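Local coordinates for 4-aminobutyrate transaminase (Acinetobacter baumannii, PDB 6WOP), which probably catalyses pyridoxal-phosphate-dependent transfer of the amino group of 4-aminobutyrate to 2-oxoglutarate, giving succinate semialdehyde and glutamate, at residues A52-N55 with T56-H60; E319-C322 with D323-N326; E331-A334 with T335-I339; I399-E402 with Q403-G407. One frame throughout, in Å; residues are numbered along the deposited sequence.

How the contacts relate
Contact 1 is the buried member of the set, a tight turn in the loop between helices 49-52 and 61-71, whereas the other three are partly buried turns of helix. Contacts 2 and 3 share helix 321-342, contact 2 at its start and contact 3 farther along; contact 4 opens helix 401-416, which packs against helix 321-342. Polar bonds join them: the loop of contact 1 reaches contact 2 through His60 and Glu319, Arg324 of contact 2 bonds to the backbone of contact 4, and contacts 3 and 4 are joined by a salt bridge. Contact 1 also meets a second subunit, and contacts 3 and 4 each carry a water on a helical carbonyl.

Contact 1 of 4, residues A52-N55 with T56-H60; sequences AVLN and TGHRH
Leu54 and the pair Gly57-His58 meet round a type I beta turn, a local and fully buried contact in the loop that leads from helix 49-52 to helix 61-71. The turn is closed by the backbone, Gly57 N donating to Leu54 O at 2.8 Å, with Asn55 and Thr56 at its corners. Gly57 ends it with phi at 90°, a conformation that a residue without a side chain adopts easily.

Above this turn the leucine folds back over the outgoing chain. The turn itself sets Leu54 CB 3.9 Å from Gly57 C. From there CG stands beside the backbone N, opposite the carbonyl carbon (chi1 -58°), which helps place methyl CD2 of Leu54 3.8 Å from Gly57 O. The other methyl, CD1, lies over one face of the His58 imidazole, a CH-pi arrangement 20° off the ring normal; the modelled spacing is too tight to be taken literally. Leucine suits the place because it offers only hydrocarbon to the ring face, while the polar rim of the imidazole is used elsewhere: His58 NE2 makes a weak hydrogen bond to Asp46 OD2.

Asn55 serves as an anchor, its two amide ends being used separately. ND2 donates to Phe246 O and OD1 accepts from Arg248 NH1, so the buried amide is satisfied and its rotation fixed. His76 of the second subunit packs on Leu54 and His58. At the far end His60 caps the next helix, ND1 accepting from Lys62 N. The whole is a beta turn running into an N-capped helix, placed at the subunit interface of a class-III aminotransferase.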
ATOM      1  N   ALA A  52      17.869  27.236   8.050  1.00 17.47           N
ATOM      2  CA  ALA A  52      18.716  26.477   8.989  1.00 18.68           C
ATOM      3  C   ALA A  52      19.880  25.789   8.298  1.00 19.45           C
ATOM      4  O   ALA A  52      20.514  24.904   8.876  1.00 18.28           O
ATOM      5  CB  ALA A  52      17.851  25.440   9.757  1.00 17.92           C
ATOM      6  N   VAL A  53      20.217  26.223   7.082  1.00 17.40           N
ATOM      7  CA  VAL A  53      21.338  25.663   6.315  1.00 17.66           C
ATOM      8  C   VAL A  53      22.642  26.402   6.570  1.00 15.71           C
ATOM      9  O   VAL A  53      23.733  25.849   6.295  1.00 18.54           O
ATOM     10  CB  VAL A  53      21.000  25.664   4.801  1.00 16.82           C
ATOM     11  CG1 VAL A  53      22.163  25.141   3.966  1.00 16.87           C
ATOM     12  CG2 VAL A  53      19.738  24.780   4.543  1.00 16.53           C
ATOM     13  N   LEU A  54      22.587  27.608   7.122  1.00 18.65           N
ATOM     14  CA  LEU A  54      23.770  28.467   7.188  1.00 17.76           C
ATOM     15  C   LEU A  54      24.098  28.816   8.633  1.00 19.67           C
ATOM     16  O   LEU A  54      24.334  29.995   8.966  1.00 17.44           O
ATOM     17  CB  LEU A  54      23.545  29.745   6.343  1.00 18.09           C
ATOM     18  CG  LEU A  54      23.240  29.254   4.911  1.00 19.53           C
ATOM     19  CD1 LEU A  54      22.540  30.344   4.169  1.00 22.24           C
ATOM     20  CD2 LEU A  54      24.592  28.845   4.256  1.00 17.10           C
ATOM     21  N   ASN A  55      24.210  27.791   9.497  1.00 15.73           N
ATOM     22  CA  ASN A  55      24.628  28.080  10.874  1.00 14.31           C
ATOM     23  C   ASN A  55      25.990  28.756  10.909  1.00 14.55           C
ATOM     24  O   ASN A  55      26.249  29.558  11.816  1.00 14.89           O
ATOM     25  CB  ASN A  55      24.661  26.796  11.700  1.00 15.22           C
ATOM     26  CG  ASN A  55      23.217  26.249  11.976  1.00 20.87           C
ATOM     27  OD1 ASN A  55      22.162  26.916  11.653  1.00 21.52           O
ATOM     28  ND2 ASN A  55      23.161  25.003  12.486  1.00 16.60           N
ATOM     29  N   THR A  56      26.857  28.461   9.937  1.00 15.57           N
ATOM     30  CA  THR A  56      28.182  29.101   9.776  1.00 16.43           C
ATOM     31  C   THR A  56      28.142  30.327   8.867  1.00 16.38           C
ATOM     32  O   THR A  56      29.203  30.913   8.595  1.00 18.00           O
ATOM     33  CB  THR A  56      29.195  28.063   9.214  1.00 16.87           C
ATOM     34  OG1 THR A  56      28.666  27.360   8.081  1.00 18.37           O
ATOM     35  CG2 THR A  56      29.500  27.068  10.258  1.00 18.45           C
ATOM     36  N   GLY A  57      26.966  30.705   8.378  1.00 19.55           N
ATOM     37  CA  GLY A  57      26.777  31.917   7.606  1.00 20.04           C
ATOM     38  C   GLY A  57      26.972  31.678   6.122  1.00 19.83           C
ATOM     39  O   GLY A  57      27.580  30.698   5.697  1.00 19.27           O
ATOM     40  N   HIS A  58      26.407  32.590   5.309  1.00 19.22           N
ATOM     41  CA  HIS A  58      26.644  32.563   3.862  1.00 18.73           C
ATOM     42  C   HIS A  58      28.134  32.736   3.572  1.00 16.19           C
ATOM     43  O   HIS A  58      28.768  33.684   4.059  1.00 18.25           O
ATOM     44  CB  HIS A  58      25.896  33.699   3.183  1.00 18.98           C
ATOM     45  CG  HIS A  58      24.393  33.566   3.203  1.00 19.11           C
ATOM     46  ND1 HIS A  58      23.686  32.889   2.218  1.00 18.75           N
ATOM     47  CD2 HIS A  58      23.473  34.076   4.047  1.00 17.60           C
ATOM     48  CE1 HIS A  58      22.391  33.001   2.460  1.00 23.87           C
ATOM     49  NE2 HIS A  58      22.233  33.718   3.563  1.00 20.57           N
ATOM     50  N   ARG A  59      28.698  31.843   2.768  1.00 16.77           N
ATOM     51  CA  ARG A  59      30.083  31.984   2.303  1.00 14.40           C
ATOM     52  C   ARG A  59      31.053  32.213   3.467  1.00 14.97           C
ATOM     53  O   ARG A  59      31.901  33.114   3.421  1.00 15.21           O
ATOM     54  CB  ARG A  59      30.195  33.105   1.243  1.00 15.27           C
ATOM     55  CG  ARG A  59      29.467  32.757  -0.136  1.00 16.47           C
ATOM     56  CD  ARG A  59      29.339  33.996  -1.054  1.00 15.60           C
ATOM     57  NE  ARG A  59      30.665  34.614  -1.269  1.00 16.12           N
ATOM     58  CZ  ARG A  59      30.990  35.849  -0.898  1.00 22.13           C
ATOM     59  NH1 ARG A  59      30.071  36.650  -0.333  1.00 21.29           N
ATOM     60  NH2 ARG A  59      32.232  36.271  -1.098  1.00 20.11           N
ATOM     61  N   HIS A  60      30.938  31.378   4.514  1.00 14.58           N
ATOM     62  CA  HIS A  60      31.935  31.432   5.571  1.00 15.40           C
ATOM     63  C   HIS A  60      33.321  31.285   4.949  1.00 21.28           C
ATOM     64  O   HIS A  60      33.529  30.379   4.120  1.00 18.39           O
ATOM     65  CB  HIS A  60      31.667  30.315   6.590  1.00 15.80           C
ATOM     66  CG  HIS A  60      32.573  30.348   7.770  1.00 17.75           C
ATOM     67  ND1 HIS A  60      33.887  29.957   7.694  1.00 19.39           N
ATOM     68  CD2 HIS A  60      32.357  30.723   9.058  1.00 16.83           C
ATOM     69  CE1 HIS A  60      34.450  30.090   8.887  1.00 21.44           C
ATOM     70  NE2 HIS A  60      33.534  30.528   9.735  1.00 20.31           N
TER

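Contact 2 of 4, residues E319-C322 with D323-N326; sequences ENLC and DRAN
Asp323 stands over the backbone of Asn320, with CB 3.5 Å from Asn320 O and OD2 4.1 Å from Asn320 CB, a loose approach on the solvent side of the helix. Arg324 passes the same carbonyl, its CG 3.7 Å from Asn320 O, before the chain bends at chi2 and again at chi3 (84°). Those bends carry the guanidinium away from this turn to Ile399 O, where NH1 donates a hydrogen bond. Leu321 CD2 comes only loosely near Arg324 CB, at 4.4 Å.

The setting is the first turn of helix 321-342, just after helix 303-318 has ended. Asn320 occupies the N-cap position with positive phi (55°), a conformation asparagine tolerates better than most residues, although its side chain makes no capping bond. Near this N-terminal end the Asp323 carboxylate is probably stabilised by the helix dipole. The i to i+4 bonding begins with Arg324 N to Asn320 O, 3.0 Å. Alanine suits position 325, where the buried methyl packs on Leu397; within the turn Ala325 CB fits tightly, 3.3 Å from Cys322 O. Beyond it Asn326 ND2 passes 3.6 Å from Cys322 O on the way to a weak hydrogen bond with Gly250 O.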
ATOM      1  N   GLU A 319      35.354  28.354  16.461  1.00 24.39           N
ATOM      2  CA  GLU A 319      34.690  29.618  16.735  1.00 26.88           C
ATOM      3  C   GLU A 319      33.693  29.503  17.871  1.00 28.20           C
ATOM      4  O   GLU A 319      32.985  30.469  18.151  1.00 28.30           O
ATOM      5  CB  GLU A 319      34.020  30.122  15.441  1.00 23.45           C
ATOM      6  CG  GLU A 319      35.127  30.256  14.365  1.00 26.88           C
ATOM      7  CD  GLU A 319      34.637  30.683  12.970  1.00 32.96           C
ATOM      8  OE1 GLU A 319      33.491  31.141  12.856  1.00 32.78           O
ATOM      9  OE2 GLU A 319      35.448  30.611  12.019  1.00 37.42           O
ATOM     10  N   ASN A 320      33.628  28.342  18.539  1.00 26.19           N
ATOM     11  CA  ASN A 320      32.767  28.170  19.710  1.00 27.29           C
ATOM     12  C   ASN A 320      31.323  28.528  19.382  1.00 23.37           C
ATOM     13  O   ASN A 320      30.671  29.297  20.097  1.00 24.05           O
ATOM     14  CB  ASN A 320      33.253  29.032  20.889  1.00 34.33           C
ATOM     15  CG  ASN A 320      34.625  28.675  21.339  1.00 40.10           C
ATOM     16  OD1 ASN A 320      34.912  27.518  21.614  1.00 42.54           O
ATOM     17  ND2 ASN A 320      35.491  29.675  21.439  1.00 45.18           N
ATOM     18  N   LEU A 321      30.828  27.988  18.285  1.00 21.32           N
ATOM     19  CA  LEU A 321      29.495  28.357  17.850  1.00 23.31           C
ATOM     20  C   LEU A 321      28.376  27.696  18.658  1.00 23.13           C
ATOM     21  O   LEU A 321      27.272  28.255  18.679  1.00 23.26           O
ATOM     22  CB  LEU A 321      29.300  28.036  16.360  1.00 21.70           C
ATOM     23  CG  LEU A 321      30.170  28.867  15.420  1.00 24.61           C
ATOM     24  CD1 LEU A 321      29.788  28.565  13.950  1.00 25.37           C
ATOM     25  CD2 LEU A 321      30.170  30.384  15.697  1.00 25.09           C
ATOM     26  N   CYS A 322      28.616  26.558  19.330  1.00 23.03           N
ATOM     27  CA  CYS A 322      27.637  26.096  20.323  1.00 25.23           C
ATOM     28  C   CYS A 322      27.435  27.152  21.412  1.00 27.27           C
ATOM     29  O   CYS A 322      26.294  27.513  21.742  1.00 26.57           O
ATOM     30  CB  CYS A 322      28.073  24.761  20.941  1.00 31.07           C
ATOM     31  SG  CYS A 322      27.526  23.318  19.903  1.00 38.19           S
ATOM     32  N   ASP A 323      28.533  27.682  21.957  1.00 25.31           N
ATOM     33  CA  ASP A 323      28.408  28.733  22.965  1.00 28.52           C
ATOM     34  C   ASP A 323      27.722  29.979  22.395  1.00 27.59           C
ATOM     35  O   ASP A 323      26.891  30.593  23.074  1.00 27.06           O
ATOM     36  CB  ASP A 323      29.780  29.127  23.512  1.00 31.63           C
ATOM     37  CG  ASP A 323      30.380  28.094  24.435  1.00 39.14           C
ATOM     38  OD1 ASP A 323      29.668  27.273  25.043  1.00 40.58           O
ATOM     39  OD2 ASP A 323      31.611  28.120  24.531  1.00 43.27           O
ATOM     40  N   ARG A 324      28.089  30.391  21.175  1.00 25.10           N
ATOM     41  CA  ARG A 324      27.417  31.536  20.564  1.00 24.66           C
ATOM     42  C   ARG A 324      25.921  31.287  20.405  1.00 25.21           C
ATOM     43  O   ARG A 324      25.112  32.213  20.590  1.00 24.60           O
ATOM     44  CB  ARG A 324      28.041  31.896  19.224  1.00 25.76           C
ATOM     45  CG  ARG A 324      29.325  32.677  19.393  1.00 35.75           C
ATOM     46  CD  ARG A 324      29.503  33.814  18.399  1.00 43.16           C
ATOM     47  NE  ARG A 324      28.828  35.047  18.809  1.00 45.53           N
ATOM     48  CZ  ARG A 324      28.079  35.799  17.989  1.00 44.01           C
ATOM     49  NH1 ARG A 324      27.892  35.417  16.679  1.00 35.99           N
ATOM     50  NH2 ARG A 324      27.472  36.899  18.507  1.00 41.44           N
ATOM     51  N   ALA A 325      25.539  30.048  20.041  1.00 20.83           N
ATOM     52  CA  ALA A 325      24.111  29.717  19.924  1.00 20.06           C
ATOM     53  C   ALA A 325      23.397  29.962  21.245  1.00 23.79           C
ATOM     54  O   ALA A 325      22.276  30.505  21.277  1.00 24.50           O
ATOM     55  CB  ALA A 325      23.933  28.258  19.498  1.00 19.21           C
ATOM     56  N   ASN A 326      24.014  29.549  22.354  1.00 24.64           N
ATOM     57  CA  ASN A 326      23.351  29.782  23.639  1.00 26.55           C
ATOM     58  C   ASN A 326      23.271  31.268  23.969  1.00 26.57           C
ATOM     59  O   ASN A 326      22.234  31.745  24.464  1.00 27.76           O
ATOM     60  CB  ASN A 326      24.069  29.013  24.741  1.00 28.38           C
ATOM     61  CG  ASN A 326      23.813  27.524  24.623  1.00 30.74           C
ATOM     62  OD1 ASN A 326      22.733  27.123  24.204  1.00 29.50           O
ATOM     63  ND2 ASN A 326      24.802  26.704  24.968  1.00 31.44           N
TER

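Contact 3 of 4, residues E331-A334 with T335-I339; sequences ELVA and TLKDI
Glu331 to Ile339 form regular alpha-helix, with Thr335, Leu336, Lys337 and Asp338 each donating its backbone N-H to the carbonyl four residues earlier. The shortest of these four bonds runs from Lys337 N to Val333 O, 2.8 Å. They belong to helix 321-342, and the four-residue spacing puts Leu332 beneath Leu336, Val333 beneath Lys337 and Glu331 beneath Thr335.

The leucines make the inward-facing pair. Leu332 CD1 rests 3.7 Å from Leu336 CG, the two side chains crossing at a slant. Leu332 packs on Phe404 and Leu408 of helix 401-416 and on Val357, while Leu336 packs on Val357, Val359 and Ile350 of the two strands 356-361 and 347-353. Branched hydrocarbon suits this place, where it can interlock with both helix and sheet. One face round, the lysine chain, bent at chi2 and chi3, folds over the valine: Lys337 CD is nearest, 3.8 Å from Val333 CG1, with NZ a little farther.

On the remaining face a water joins side chain to main chain. It donates to Glu331 O at 2.8 Å and also hydrogen-bonds Thr335 OG1, again at 2.8 Å, a position reached because OG1 stands beside the backbone N (chi1 -77°). Glu331 O therefore accepts two bonds, one from Thr335 N within the helix and one from the water. Threonine fits here because the side chain also packs on Leu408, while its hydroxyl binds the water. The chemistry implies an amphipathic helix: leucines grip its buried side, backbone N-H groups pair with carbonyls, and the polar side holds a water and sends Glu331 to a salt bridge with Arg405 of helix 401-416.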
ATOM      1  N   GLU A 331      19.761  36.118  24.332  1.00 30.56           N
ATOM      2  CA  GLU A 331      19.501  37.527  24.077  1.00 30.55           C
ATOM      3  C   GLU A 331      18.221  37.710  23.280  1.00 32.11           C
ATOM      4  O   GLU A 331      17.421  38.630  23.562  1.00 29.94           O
ATOM      5  CB  GLU A 331      20.685  38.163  23.340  1.00 30.27           C
ATOM      6  CG  GLU A 331      20.462  39.644  23.111  1.00 32.87           C
ATOM      7  CD  GLU A 331      21.654  40.385  22.530  1.00 41.38           C
ATOM      8  OE1 GLU A 331      21.510  41.613  22.339  1.00 48.05           O
ATOM      9  OE2 GLU A 331      22.706  39.765  22.291  1.00 38.00           O
ATOM     10  N   LEU A 332      18.011  36.845  22.272  1.00 26.18           N
ATOM     11  CA  LEU A 332      16.736  36.869  21.576  1.00 27.43           C
ATOM     12  C   LEU A 332      15.568  36.529  22.510  1.00 29.03           C
ATOM     13  O   LEU A 332      14.492  37.134  22.396  1.00 29.97           O
ATOM     14  CB  LEU A 332      16.770  35.918  20.376  1.00 26.94           C
ATOM     15  CG  LEU A 332      15.415  35.557  19.724  1.00 28.29           C
ATOM     16  CD1 LEU A 332      14.668  36.766  19.251  1.00 27.87           C
ATOM     17  CD2 LEU A 332      15.635  34.617  18.515  1.00 24.88           C
ATOM     18  N   VAL A 333      15.723  35.552  23.416  1.00 27.10           N
ATOM     19  CA  VAL A 333      14.598  35.217  24.287  1.00 28.47           C
ATOM     20  C   VAL A 333      14.244  36.401  25.194  1.00 34.29           C
ATOM     21  O   VAL A 333      13.067  36.741  25.367  1.00 32.94           O
ATOM     22  CB  VAL A 333      14.888  33.924  25.081  1.00 29.67           C
ATOM     23  CG1 VAL A 333      13.948  33.754  26.263  1.00 31.10           C
ATOM     24  CG2 VAL A 333      14.677  32.693  24.199  1.00 29.50           C
ATOM     25  N   ALA A 334      15.250  37.089  25.752  1.00 31.63           N
ATOM     26  CA  ALA A 334      14.942  38.246  26.586  1.00 33.91           C
ATOM     27  C   ALA A 334      14.200  39.314  25.793  1.00 33.81           C
ATOM     28  O   ALA A 334      13.359  40.023  26.350  1.00 35.58           O
ATOM     29  CB  ALA A 334      16.221  38.823  27.192  1.00 37.77           C
ATOM     30  N   THR A 335      14.565  39.519  24.519  1.00 32.10           N
ATOM     31  CA  THR A 335      13.831  40.454  23.666  1.00 32.19           C
ATOM     32  C   THR A 335      12.376  40.007  23.463  1.00 32.07           C
ATOM     33  O   THR A 335      11.456  40.825  23.506  1.00 37.72           O
ATOM     34  CB  THR A 335      14.552  40.578  22.325  1.00 34.57           C
ATOM     35  OG1 THR A 335      15.677  41.419  22.510  1.00 35.59           O
ATOM     36  CG2 THR A 335      13.724  41.261  21.293  1.00 34.49           C
ATOM     37  N   LEU A 336      12.154  38.711  23.214  1.00 31.67           N
ATOM     38  CA  LEU A 336      10.790  38.217  23.047  1.00 33.08           C
ATOM     39  C   LEU A 336       9.984  38.395  24.328  1.00 35.34           C
ATOM     40  O   LEU A 336       8.769  38.661  24.284  1.00 39.97           O
ATOM     41  CB  LEU A 336      10.831  36.753  22.639  1.00 29.31           C
ATOM     42  CG  LEU A 336      11.515  36.604  21.268  1.00 27.27           C
ATOM     43  CD1 LEU A 336      11.510  35.158  20.942  1.00 27.44           C
ATOM     44  CD2 LEU A 336      10.704  37.302  20.246  1.00 30.61           C
ATOM     45  N   LYS A 337      10.622  38.200  25.486  1.00 35.54           N
ATOM     46  CA  LYS A 337       9.832  38.385  26.716  1.00 38.04           C
ATOM     47  C   LYS A 337       9.493  39.852  26.941  1.00 39.06           C
ATOM     48  O   LYS A 337       8.399  40.195  27.416  1.00 40.04           O
ATOM     49  CB  LYS A 337      10.592  37.822  27.913  1.00 42.21           C
ATOM     50  CG  LYS A 337      10.154  36.404  28.229  1.00 48.80           C
ATOM     51  CD  LYS A 337      11.333  35.456  28.435  1.00 52.04           C
ATOM     52  CE  LYS A 337      11.752  35.401  29.927  1.00 57.95           C
ATOM     53  NZ  LYS A 337      12.615  34.182  30.205  1.00 57.75           N
ATOM     54  N   ASP A 338      10.375  40.765  26.540  1.00 39.98           N
ATOM     55  CA  ASP A 338      10.048  42.185  26.604  1.00 42.83           C
ATOM     56  C   ASP A 338       8.906  42.531  25.652  1.00 40.85           C
ATOM     57  O   ASP A 338       8.003  43.302  26.004  1.00 42.42           O
ATOM     58  CB  ASP A 338      11.286  43.006  26.262  1.00 44.60           C
ATOM     59  CG  ASP A 338      11.132  44.439  26.649  1.00 54.01           C
ATOM     60  OD1 ASP A 338      10.591  44.685  27.740  1.00 58.71           O
ATOM     61  OD2 ASP A 338      11.560  45.324  25.879  1.00 57.54           O
ATOM     62  N   ILE A 339       8.967  42.009  24.418  1.00 37.41           N
ATOM     63  CA  ILE A 339       7.867  42.174  23.467  1.00 37.41           C
ATOM     64  C   ILE A 339       6.566  41.653  24.064  1.00 43.97           C
ATOM     65  O   ILE A 339       5.515  42.297  23.970  1.00 40.29           O
ATOM     66  CB  ILE A 339       8.191  41.441  22.153  1.00 36.70           C
ATOM     67  CG1 ILE A 339       9.106  42.256  21.265  1.00 35.81           C
ATOM     68  CG2 ILE A 339       6.927  41.132  21.380  1.00 38.55           C
ATOM     69  CD1 ILE A 339       9.631  41.364  20.157  1.00 33.08           C
TER
HETATM   70  O   HOH W   1      17.793  41.285  24.358  1.00 39.95           O

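Contact 4 of 4, residues I399-E402 with Q403-G407; sequences IPAE and QFRQG
Gln403 runs alongside the ring of Pro400, both side chains pointing the same way. Its CB starts 3.6 Å from Pro400 O, and with CG opposite the backbone N (chi1 -172°) and the chain straight beyond, the amide is carried back towards the start of the helix. There Gln403 OE1 lies 3.5 Å from Pro400 CD and 3.7 Å from Ile399 CG1, while NE2 leaves to hydrogen-bond Thr35 OG1. Glutamine suits the place: its extended chain sets the amide oxygen near the proline and lets the nitrogen reach the start of strand 35-38.

Pro400 is the N-cap residue of helix 401-416. Its carbonyl accepts a nearly straight bond from Phe404 N, 3.0 Å, and a weak one from Gln403 N. Ile399, crossing Phe404 at about a right angle, brings CG2 to 3.9 Å from Phe404 CB; the Phe404 ring goes on to meet Tyr395 edge to face. The Arg405 guanidinium has Ala401 CB over one face, though the arginine's exact pose is doubtful, and NE forms a salt bridge with Glu331 OE1. A water donates to Gln406 OE1 and, weakly, to Glu402 O. Hydrocarbon thus seats the start of the helix inward, while charged and amide ends tie it to helix 321-342 and strand 35-38.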
ATOM      1  N   ILE A 399      26.518  35.440  13.132  1.00 18.11           N
ATOM      2  CA  ILE A 399      26.049  36.826  12.887  1.00 18.28           C
ATOM      3  C   ILE A 399      26.784  37.801  13.823  1.00 19.69           C
ATOM      4  O   ILE A 399      26.965  37.517  15.018  1.00 20.36           O
ATOM      5  CB  ILE A 399      24.498  36.901  13.036  1.00 18.63           C
ATOM      6  CG1 ILE A 399      24.034  38.316  12.674  1.00 19.74           C
ATOM      7  CG2 ILE A 399      24.031  36.566  14.470  1.00 20.99           C
ATOM      8  CD1 ILE A 399      22.515  38.408  12.540  1.00 21.20           C
ATOM      9  N   PRO A 400      27.297  38.934  13.343  1.00 20.38           N
ATOM     10  CA  PRO A 400      27.944  39.880  14.258  1.00 20.97           C
ATOM     11  C   PRO A 400      26.955  40.342  15.308  1.00 21.89           C
ATOM     12  O   PRO A 400      25.813  40.623  14.983  1.00 22.04           O
ATOM     13  CB  PRO A 400      28.350  41.026  13.339  1.00 21.57           C
ATOM     14  CG  PRO A 400      28.535  40.341  11.933  1.00 20.19           C
ATOM     15  CD  PRO A 400      27.330  39.389  11.941  1.00 19.08           C
ATOM     16  N   ALA A 401      27.418  40.497  16.553  1.00 25.32           N
ATOM     17  CA  ALA A 401      26.503  40.814  17.662  1.00 24.49           C
ATOM     18  C   ALA A 401      25.763  42.132  17.395  1.00 26.13           C
ATOM     19  O   ALA A 401      24.573  42.268  17.711  1.00 26.49           O
ATOM     20  CB  ALA A 401      27.305  40.863  18.968  1.00 27.60           C
ATOM     21  N   GLU A 402      26.446  43.106  16.770  1.00 25.63           N
ATOM     22  CA  GLU A 402      25.824  44.409  16.523  1.00 26.82           C
ATOM     23  C   GLU A 402      24.757  44.349  15.437  1.00 25.87           C
ATOM     24  O   GLU A 402      23.767  45.077  15.501  1.00 27.70           O
ATOM     25  CB  GLU A 402      26.898  45.450  16.159  1.00 34.49           C
ATOM     26  CG  GLU A 402      27.574  45.245  14.811  1.00 33.01           C
ATOM     27  CD  GLU A 402      28.824  44.315  14.851  1.00 32.67           C
ATOM     28  OE1 GLU A 402      29.076  43.598  15.865  1.00 27.85           O
ATOM     29  OE2 GLU A 402      29.570  44.338  13.846  1.00 30.04           O
ATOM     30  N   GLN A 403      24.909  43.464  14.458  1.00 24.24           N
ATOM     31  CA  GLN A 403      23.899  43.275  13.430  1.00 23.40           C
ATOM     32  C   GLN A 403      22.715  42.452  13.956  1.00 25.72           C
ATOM     33  O   GLN A 403      21.553  42.742  13.641  1.00 26.91           O
ATOM     34  CB  GLN A 403      24.524  42.584  12.226  1.00 23.36           C
ATOM     35  CG  GLN A 403      23.596  42.525  11.031  1.00 27.42           C
ATOM     36  CD  GLN A 403      24.195  41.777   9.831  1.00 24.32           C
ATOM     37  OE1 GLN A 403      24.808  40.728   9.971  1.00 21.76           O
ATOM     38  NE2 GLN A 403      23.952  42.297   8.659  1.00 23.10           N
ATOM     39  N   PHE A 404      22.990  41.467  14.807  1.00 24.10           N
ATOM     40  CA  PHE A 404      21.925  40.751  15.498  1.00 25.09           C
ATOM     41  C   PHE A 404      21.064  41.713  16.324  1.00 30.20           C
ATOM     42  O   PHE A 404      19.822  41.655  16.289  1.00 31.41           O
ATOM     43  CB  PHE A 404      22.566  39.680  16.389  1.00 22.18           C
ATOM     44  CG  PHE A 404      21.574  38.789  17.175  1.00 22.49           C
ATOM     45  CD1 PHE A 404      20.813  37.806  16.526  1.00 22.79           C
ATOM     46  CD2 PHE A 404      21.560  38.841  18.573  1.00 24.13           C
ATOM     47  CE1 PHE A 404      20.014  36.950  17.236  1.00 24.41           C
ATOM     48  CE2 PHE A 404      20.744  37.971  19.290  1.00 25.93           C
ATOM     49  CZ  PHE A 404      19.989  37.040  18.618  1.00 25.30           C
ATOM     50  N   ARG A 405      21.721  42.639  17.019  1.00 27.77           N
ATOM     51  CA  ARG A 405      21.015  43.613  17.847  1.00 29.80           C
ATOM     52  C   ARG A 405      20.101  44.475  16.982  1.00 27.83           C
ATOM     53  O   ARG A 405      18.967  44.765  17.364  1.00 31.21           O
ATOM     54  CB  ARG A 405      22.009  44.494  18.606  1.00 41.71           C
ATOM     55  CG  ARG A 405      23.101  43.719  19.325  1.00 50.33           C
ATOM     56  CD  ARG A 405      23.014  43.909  20.831  1.00 55.24           C
ATOM     57  NE  ARG A 405      23.905  43.003  21.549  1.00 56.66           N
ATOM     58  CZ  ARG A 405      25.210  43.199  21.696  1.00 56.56           C
ATOM     59  NH1 ARG A 405      25.784  44.274  21.173  1.00 57.90           N
ATOM     60  NH2 ARG A 405      25.944  42.321  22.365  1.00 54.69           N
ATOM     61  N   GLN A 406      20.597  44.881  15.818  1.00 27.53           N
ATOM     62  CA  GLN A 406      19.794  45.673  14.880  1.00 28.54           C
ATOM     63  C   GLN A 406      18.572  44.905  14.417  1.00 26.96           C
ATOM     64  O   GLN A 406      17.486  45.480  14.232  1.00 27.88           O
ATOM     65  CB  GLN A 406      20.627  46.031  13.660  1.00 32.90           C
ATOM     66  CG  GLN A 406      20.013  47.050  12.717  1.00 38.69           C
ATOM     67  CD  GLN A 406      20.980  47.378  11.620  1.00 43.06           C
ATOM     68  OE1 GLN A 406      22.146  47.006  11.714  1.00 41.36           O
ATOM     69  NE2 GLN A 406      20.501  48.003  10.544  1.00 45.03           N
ATOM     70  N   GLY A 407      18.774  43.604  14.170  1.00 25.94           N
ATOM     71  CA  GLY A 407      17.677  42.725  13.798  1.00 24.35           C
ATOM     72  C   GLY A 407      16.643  42.655  14.887  1.00 26.04           C
ATOM     73  O   GLY A 407      15.455  42.666  14.601  1.00 26.53           O
TER
HETATM   74  O   HOH W   2      24.257  46.565  13.205  1.00 49.53           O